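PDB 1NTH: monomethylamine methyltransferase MtmB1 from Methanosarcina barkeri, which catalyses the transfer of the methyl group from monomethylamine to the corrinoid cofactor of its partner protein MtmC, a step in methanogenesis from methylamine. Local coordinates for residues A[247-251]-A[252-256]; A[5-8]-A[9-13]; A[220-223]-A[224-228]. All coordinates share one frame; numbering follows the deposited sequence.

Interaction 1 of 3, residues A[247-251]-A[252-256]; sequences AHYKG and NSDII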
loop_
_atom_site.group_PDB
_atom_site.type_symbol
_atom_site.label_atom_id
_atom_site.label_comp_id
_atom_site.label_asym_id
_atom_site.label_seq_id
_atom_site.Cartn_x
_atom_site.Cartn_y
_atom_site.Cartn_z
ATOM N N ALA A 247 21.938 9.107 8.939
ATOM C CA ALA A 247 21.966 7.702 8.530
ATOM C C ALA A 247 20.553 7.138 8.470
ATOM O O ALA A 247 20.232 6.320 7.607
ATOM C CB ALA A 247 22.805 6.890 9.506
ATOM N N HIS A 248 19.721 7.570 9.409
ATOM C CA HIS A 248 18.335 7.123 9.474
ATOM C C HIS A 248 17.529 7.644 8.281
ATOM O O HIS A 248 16.809 6.879 7.627
ATOM C CB HIS A 248 17.713 7.595 10.792
ATOM C CG HIS A 248 16.220 7.518 10.817
ATOM N ND1 HIS A 248 15.421 8.639 10.854
ATOM C CD2 HIS A 248 15.381 6.455 10.801
ATOM C CE1 HIS A 248 14.151 8.271 10.862
ATOM N NE2 HIS A 248 14.102 6.951 10.830
ATOM N N TYR A 249 17.646 8.938 7.994
ATOM C CA TYR A 249 16.919 9.529 6.867
ATOM C C TYR A 249 17.313 8.836 5.558
ATOM O O TYR A 249 16.456 8.505 4.736
ATOM C CB TYR A 249 17.227 11.027 6.750
ATOM C CG TYR A 249 16.700 11.908 7.871
ATOM C CD1 TYR A 249 17.240 13.179 8.073
ATOM C CD2 TYR A 249 15.653 11.501 8.700
ATOM C CE1 TYR A 249 16.754 14.029 9.067
ATOM C CE2 TYR A 249 15.155 12.350 9.710
ATOM C CZ TYR A 249 15.715 13.611 9.879
ATOM O OH TYR A 249 15.240 14.466 10.854
ATOM N N LYS A 250 18.612 8.622 5.366
ATOM C CA LYS A 250 19.104 7.965 4.158
ATOM C C LYS A 250 18.551 6.552 4.056
ATOM O O LYS A 250 18.125 6.121 2.982
ATOM C CB LYS A 250 20.635 7.904 4.172
ATOM C CG LYS A 250 21.317 9.257 3.988
ATOM C CD LYS A 250 22.791 9.197 4.376
ATOM C CE LYS A 250 23.600 8.274 3.472
ATOM N NZ LYS A 250 23.670 8.782 2.071
ATOM N N GLY A 251 18.553 5.842 5.179
ATOM C CA GLY A 251 18.066 4.471 5.196
ATOM C C GLY A 251 16.585 4.310 4.925
ATOM O O GLY A 251 16.128 3.197 4.652
ATOM N N ASN A 252 15.840 5.411 5.002
ATOM C CA ASN A 252 14.395 5.406 4.758
ATOM C C ASN A 252 14.043 6.071 3.421
ATOM O O ASN A 252 12.867 6.224 3.088
ATOM C CB ASN A 252 13.659 6.142 5.891
ATOM C CG ASN A 252 13.424 5.267 7.120
ATOM O OD1 ASN A 252 13.948 4.161 7.225
ATOM N ND2 ASN A 252 12.637 5.777 8.065
ATOM N N SER A 253 15.059 6.474 2.664
ATOM C CA SER A 253 14.853 7.142 1.377
ATOM C C SER A 253 14.065 8.446 1.564
ATOM O O SER A 253 13.239 8.816 0.729
ATOM C CB SER A 253 14.108 6.214 0.402
ATOM O OG SER A 253 14.308 6.617 -0.949
ATOM N N ASP A 254 14.333 9.140 2.668
ATOM C CA ASP A 254 13.665 10.405 2.974
ATOM C C ASP A 254 14.318 11.601 2.286
ATOM O O ASP A 254 15.538 11.639 2.105
ATOM C CB ASP A 254 13.703 10.704 4.483
ATOM C CG ASP A 254 12.818 9.795 5.303
ATOM O OD1 ASP A 254 11.747 9.381 4.812
ATOM O OD2 ASP A 254 13.184 9.518 6.467
ATOM N N ILE A 255 13.505 12.585 1.907
ATOM C CA ILE A 255 14.045 13.812 1.328
ATOM C C ILE A 255 14.717 14.485 2.521
ATOM O O ILE A 255 14.089 14.670 3.568
ATOM C CB ILE A 255 12.918 14.724 0.788
ATOM C CG1 ILE A 255 12.308 14.111 -0.475
ATOM C CG2 ILE A 255 13.470 16.120 0.506
ATOM C CD1 ILE A 255 13.284 13.938 -1.615
ATOM N N ILE A 256 15.988 14.839 2.369
ATOM C CA ILE A 256 16.741 15.450 3.460
ATOM C C ILE A 256 16.981 16.944 3.304
ATOM O O ILE A 256 17.465 17.402 2.267
ATOM C CB ILE A 256 18.118 14.758 3.624
ATOM C CG1 ILE A 256 17.918 13.292 4.021
ATOM C CG2 ILE A 256 18.958 15.488 4.671
ATOM C CD1 ILE A 256 19.207 12.491 4.083
HETATM O O HOH W 1 12.314 4.386 10.596
#
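A Schellman motif carries the chain from helix 240-251 into strand 255-259, and the carbonyl of Tyr-249 is gripped by both Asn-252 and Asp-254. Asp-254 N reaches Tyr-249 O over 3.0 Å in a nearly straight bond (167° at the hydrogen). Asn-252 N comes to the same oxygen from the other face of the carbonyl, well above its plane. Ser-253, which leaves the helix with positive phi, donates from N to Lys-250 O at 3.1 Å.

Past the turn, Ile-256 folds back onto the helix. Its CG1 lies 3.6 Å from Tyr-249 CB, and CD1 reaches on to Lys-250 CG at 3.9 Å, extending the apolar contact along the last helical turn. The Tyr-249 hydroxyl extends beyond it to bond the carbonyl of Glu-229.

Elsewhere on the turn, His-248 and Asn-252 are joined through water. The imidazole has CG anti to the backbone N (chi1 165°), which brings NE2 close to the amide, its plane turned 64° from that group. One water in the ring plane lies 3.1 Å from His-248 NE2 and accepts from Asn-252 ND2 at 2.9 Å. Asn-252 OD1 takes Lys-181 of the third subunit, while Ser-253 OG bonds Asp-109 of the second. The arrangement is an alpha-to-beta turn of a TIM barrel, here set at subunit interfaces.

Interaction 2 of 3, residues A[5-8]-A[9-13]; sequences KSFD and CYDFY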
loop_
_atom_site.group_PDB
_atom_site.type_symbol
_atom_site.label_atom_id
_atom_site.label_comp_id
_atom_site.label_asym_id
_atom_site.label_seq_id
_atom_site.Cartn_x
_atom_site.Cartn_y
_atom_site.Cartn_z
ATOM N N LYS A 5 35.941 6.871 -1.904
ATOM C CA LYS A 5 34.520 6.592 -2.064
ATOM C C LYS A 5 33.759 7.889 -1.848
ATOM O O LYS A 5 34.270 8.809 -1.207
ATOM C CB LYS A 5 34.053 5.549 -1.041
ATOM C CG LYS A 5 34.156 6.003 0.412
ATOM C CD LYS A 5 33.599 4.962 1.381
ATOM C CE LYS A 5 32.085 4.805 1.256
ATOM N NZ LYS A 5 31.352 6.052 1.628
ATOM N N SER A 6 32.548 7.977 -2.391
ATOM C CA SER A 6 31.755 9.181 -2.195
ATOM C C SER A 6 31.586 9.333 -0.690
ATOM O O SER A 6 31.234 8.381 0.006
ATOM C CB SER A 6 30.392 9.055 -2.880
ATOM O OG SER A 6 30.540 9.042 -4.292
ATOM N N PHE A 7 31.843 10.534 -0.192
ATOM C CA PHE A 7 31.757 10.799 1.235
ATOM C C PHE A 7 30.338 10.722 1.797
ATOM O O PHE A 7 29.385 11.168 1.162
ATOM C CB PHE A 7 32.334 12.185 1.527
ATOM C CG PHE A 7 32.520 12.464 2.988
ATOM C CD1 PHE A 7 33.717 12.144 3.620
ATOM C CD2 PHE A 7 31.491 13.016 3.737
ATOM C CE1 PHE A 7 33.880 12.371 4.984
ATOM C CE2 PHE A 7 31.642 13.245 5.100
ATOM C CZ PHE A 7 32.842 12.922 5.723
ATOM N N ASP A 8 30.206 10.145 2.988
ATOM C CA ASP A 8 28.909 10.062 3.653
ATOM C C ASP A 8 29.065 10.147 5.170
ATOM O O ASP A 8 30.185 10.223 5.686
ATOM C CB ASP A 8 28.148 8.783 3.257
ATOM C CG ASP A 8 28.914 7.512 3.566
ATOM O OD1 ASP A 8 29.663 7.487 4.565
ATOM O OD2 ASP A 8 28.747 6.525 2.812
ATOM N N CYS A 9 27.938 10.147 5.874
ATOM C CA CYS A 9 27.924 10.249 7.331
ATOM C C CYS A 9 28.770 9.186 8.029
ATOM O O CYS A 9 29.277 9.416 9.129
ATOM C CB CYS A 9 26.480 10.186 7.849
ATOM S SG CYS A 9 25.551 8.715 7.329
ATOM N N TYR A 10 28.923 8.026 7.397
ATOM C CA TYR A 10 29.712 6.955 7.990
ATOM C C TYR A 10 31.189 7.324 7.961
ATOM O O TYR A 10 31.915 7.078 8.927
ATOM C CB TYR A 10 29.461 5.642 7.246
ATOM C CG TYR A 10 27.997 5.271 7.234
ATOM C CD1 TYR A 10 27.208 5.503 6.108
ATOM C CD2 TYR A 10 27.387 4.747 8.372
ATOM C CE1 TYR A 10 25.842 5.227 6.116
ATOM C CE2 TYR A 10 26.018 4.467 8.391
ATOM C CZ TYR A 10 25.255 4.712 7.263
ATOM O OH TYR A 10 23.902 4.454 7.284
ATOM N N ASP A 11 31.632 7.917 6.856
ATOM C CA ASP A 11 33.023 8.344 6.743
ATOM C C ASP A 11 33.257 9.459 7.752
ATOM O O ASP A 11 34.334 9.563 8.340
ATOM C CB ASP A 11 33.326 8.883 5.346
ATOM C CG ASP A 11 33.187 7.834 4.269
ATOM O OD1 ASP A 11 33.821 6.767 4.397
ATOM O OD2 ASP A 11 32.447 8.082 3.294
ATOM N N PHE A 12 32.247 10.301 7.946
ATOM C CA PHE A 12 32.381 11.401 8.888
ATOM C C PHE A 12 32.652 10.855 10.283
ATOM O O PHE A 12 33.573 11.305 10.965
ATOM C CB PHE A 12 31.117 12.259 8.927
ATOM C CG PHE A 12 31.312 13.557 9.649
ATOM C CD1 PHE A 12 31.687 14.700 8.955
ATOM C CD2 PHE A 12 31.197 13.618 11.033
ATOM C CE1 PHE A 12 31.955 15.888 9.630
ATOM C CE2 PHE A 12 31.462 14.800 11.719
ATOM C CZ PHE A 12 31.841 15.938 11.014
ATOM N N TYR A 13 31.842 9.889 10.707
ATOM C CA TYR A 13 32.018 9.287 12.023
ATOM C C TYR A 13 33.431 8.724 12.159
ATOM O O TYR A 13 34.110 8.967 13.160
ATOM C CB TYR A 13 31.000 8.162 12.238
ATOM C CG TYR A 13 31.142 7.475 13.577
ATOM C CD1 TYR A 13 30.674 8.075 14.745
ATOM C CD2 TYR A 13 31.783 6.242 13.680
ATOM C CE1 TYR A 13 30.845 7.460 15.990
ATOM C CE2 TYR A 13 31.958 5.618 14.917
ATOM C CZ TYR A 13 31.487 6.233 16.065
ATOM O OH TYR A 13 31.655 5.617 17.285
HETATM O O HOH W 2 31.753 4.979 4.396
#
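The Phe-7 ring carries the beta carbon of Asp-11 over one face and meets Phe-12 at its edge. Asp-11 CB stands 4.0 Å from the centroid of the Phe-7 ring in a CH-pi contact, and Phe-7 CZ lies 3.7 Å from Phe-12 CB. The Tyr-10 ring has Cys-9 SG over one face, near the rim, and the Asp-8 carboxylate at its edge, the two planes almost perpendicular.

The carboxylates of Asp-8 and Asp-11 are themselves nearly parallel, 7° apart, and form a capping box at the start of helix 9-18. Asp-8 has CG between its backbone N and carbonyl carbon (chi1 58°), which curls OD1 back over the first turn. There Asp-8 OD1 accepts from Asp-11 N at 3.1 Å and, weakly, from Tyr-10 N. In return Asp-8 N donates to the anti lone pair of Asp-11 OD2 at 3.1 Å.

Lys-5, its chain bent near the end, places NZ 2.8 Å from Asp-11 OD2, on the syn side, and 2.9 Å from Asp-8 OD2, from above that carboxylate. The same NZ bonds Ser-6 O, and a water ties it to both aspartates. Arg-165 of the third subunit is a second cation for Asp-8. The two acids, only 3.1 Å apart from Asp-8 OD1 to Asp-11 OD2, are thus probably kept ionised together by these cations and the amides of the helix start.

Interaction 3 of 3, residues A[220-223]-A[224-228]; sequences GGMT and CTDSH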
loop_
_atom_site.group_PDB
_atom_site.type_symbol
_atom_site.label_atom_id
_atom_site.label_comp_id
_atom_site.label_asym_id
_atom_site.label_seq_id
_atom_site.Cartn_x
_atom_site.Cartn_y
_atom_site.Cartn_z
ATOM N N GLY A 220 0.802 7.963 9.031
ATOM C CA GLY A 220 -0.010 9.128 9.328
ATOM C C GLY A 220 0.837 10.342 9.651
ATOM O O GLY A 220 0.338 11.469 9.681
ATOM N N GLY A 221 2.125 10.110 9.891
ATOM C CA GLY A 221 3.029 11.202 10.213
ATOM C C GLY A 221 3.992 11.511 9.082
ATOM O O GLY A 221 3.608 11.505 7.913
ATOM N N MET A 222 5.248 11.784 9.421
ATOM C CA MET A 222 6.239 12.089 8.401
ATOM C C MET A 222 6.525 10.883 7.514
ATOM O O MET A 222 6.594 9.746 7.989
ATOM C CB MET A 222 7.541 12.576 9.042
ATOM C CG MET A 222 7.421 13.944 9.680
ATOM S SD MET A 222 9.030 14.657 10.068
ATOM C CE MET A 222 9.588 15.126 8.415
ATOM N N THR A 223 6.674 11.140 6.220
ATOM C CA THR A 223 6.969 10.087 5.254
ATOM C C THR A 223 8.060 10.587 4.305
ATOM O O THR A 223 8.512 11.728 4.425
ATOM C CB THR A 223 5.710 9.684 4.452
ATOM O OG1 THR A 223 6.000 8.522 3.665
ATOM C CG2 THR A 223 5.264 10.816 3.543
ATOM N N CYS A 224 8.477 9.755 3.354
ATOM C CA CYS A 224 9.566 10.146 2.461
ATOM C C CYS A 224 9.335 11.382 1.597
ATOM O O CYS A 224 10.298 11.965 1.105
ATOM C CB CYS A 224 9.989 8.963 1.580
ATOM S SG CYS A 224 8.769 8.450 0.360
ATOM N N THR A 225 8.079 11.782 1.418
ATOM C CA THR A 225 7.750 12.951 0.609
ATOM C C THR A 225 7.732 14.252 1.414
ATOM O O THR A 225 7.278 15.292 0.927
ATOM C CB THR A 225 6.389 12.774 -0.080
ATOM O OG1 THR A 225 5.425 12.338 0.881
ATOM C CG2 THR A 225 6.495 11.742 -1.191
ATOM N N ASP A 226 8.215 14.180 2.652
ATOM C CA ASP A 226 8.306 15.352 3.515
ATOM C C ASP A 226 9.788 15.681 3.663
ATOM O O ASP A 226 10.633 14.803 3.491
ATOM C CB ASP A 226 7.734 15.060 4.903
ATOM C CG ASP A 226 6.255 14.744 4.873
ATOM O OD1 ASP A 226 5.495 15.504 4.232
ATOM O OD2 ASP A 226 5.856 13.744 5.501
ATOM N N SER A 227 10.102 16.938 3.974
ATOM C CA SER A 227 11.497 17.337 4.164
ATOM C C SER A 227 11.920 16.989 5.588
ATOM O O SER A 227 11.272 17.402 6.547
ATOM C CB SER A 227 11.673 18.839 3.930
ATOM O OG SER A 227 11.505 19.173 2.561
ATOM N N HIS A 228 13.013 16.235 5.707
ATOM C CA HIS A 228 13.541 15.795 6.998
ATOM C C HIS A 228 14.728 16.643 7.397
ATOM O O HIS A 228 15.760 16.662 6.735
ATOM C CB HIS A 228 13.922 14.323 6.908
ATOM C CG HIS A 228 12.751 13.442 6.623
ATOM N ND1 HIS A 228 12.270 12.522 7.527
ATOM C CD2 HIS A 228 11.910 13.407 5.563
ATOM C CE1 HIS A 228 11.178 11.961 7.038
ATOM N NE2 HIS A 228 10.939 12.481 5.848
#
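Thr-223 is held through its backbone by hydrogen bonds from Asp-226 and His-228. Its carbonyl oxygen receives two donors, from opposite faces of the carbonyl plane. His-228 NE2 reaches Thr-223 O over 2.9 Å, with an angle of 169° at the hydrogen and the oxygen almost in the plane of the imidazole. From the other face Asp-226 N closes on Thr-223 O at 3.0 Å, less straight. The donor role of NE2 places a proton on that nitrogen and, with the methyl of Met-222 over the ring face, probably holds the ring's rotation.

The bond from Asp-226 N defines a type I beta turn, Thr-223 to Asp-226, that leads directly into strand 227-231 of the TIM barrel. The turn is bonded a second time through a side chain: Asp-226 OD2 accepts from Thr-223 N at 2.8 Å, on the anti side of the carboxylate.

The charge of Asp-226 OD2 is met by Lys-188, which also bonds Gly-221 O and so ties the turn to helix 174-193. Asp-226 OD1 accepts from the backbone N of Val-201, the residue immediately before the pyrrolysine in sequence.

Apolar contact comes from Met-222, which covers one face of the His-228 ring. A bend at the thioether (chi3 74°) turns the methyl inward, and Met-222 CE sits 3.8 Å from the ring centroid, nearly on the ring normal, in a CH-pi contact. With an alanine in place of His-228, the Thr-223 carbonyl would probably lose one of its two donors and the Met-222 methyl the flat surface it rests on. The same methyl also approaches the strand backbone, with Met-222 CE 3.4 Å from Ser-227 O, and Tyr-249 meets the His-228 ring edge-to-face.

All three contacts are largely buried, yet each is centred some 18 to 24 Å from the centre of the chain. Interactions 1 and 3 are close neighbours, about 10 Å between centres, and their strands 255-259 and 227-231 pair in the barrel sheet; Ile-255 O lies 2.9 Å from His-228 N, a probable hydrogen bond. Interaction 2 stands further out, at the N-terminal helix, touching interaction 1 where Tyr-10 and Cys-9 pack on Ala-247. Chemistry follows place: both barrel turns feature a doubly accepting carbonyl, whereas 5-8 with 9-13 uses a salt-bridge network. Interactions 1 and 2 also face other subunits. Interactions 2 and 3 do not touch, their nearest atoms about 13 Å apart.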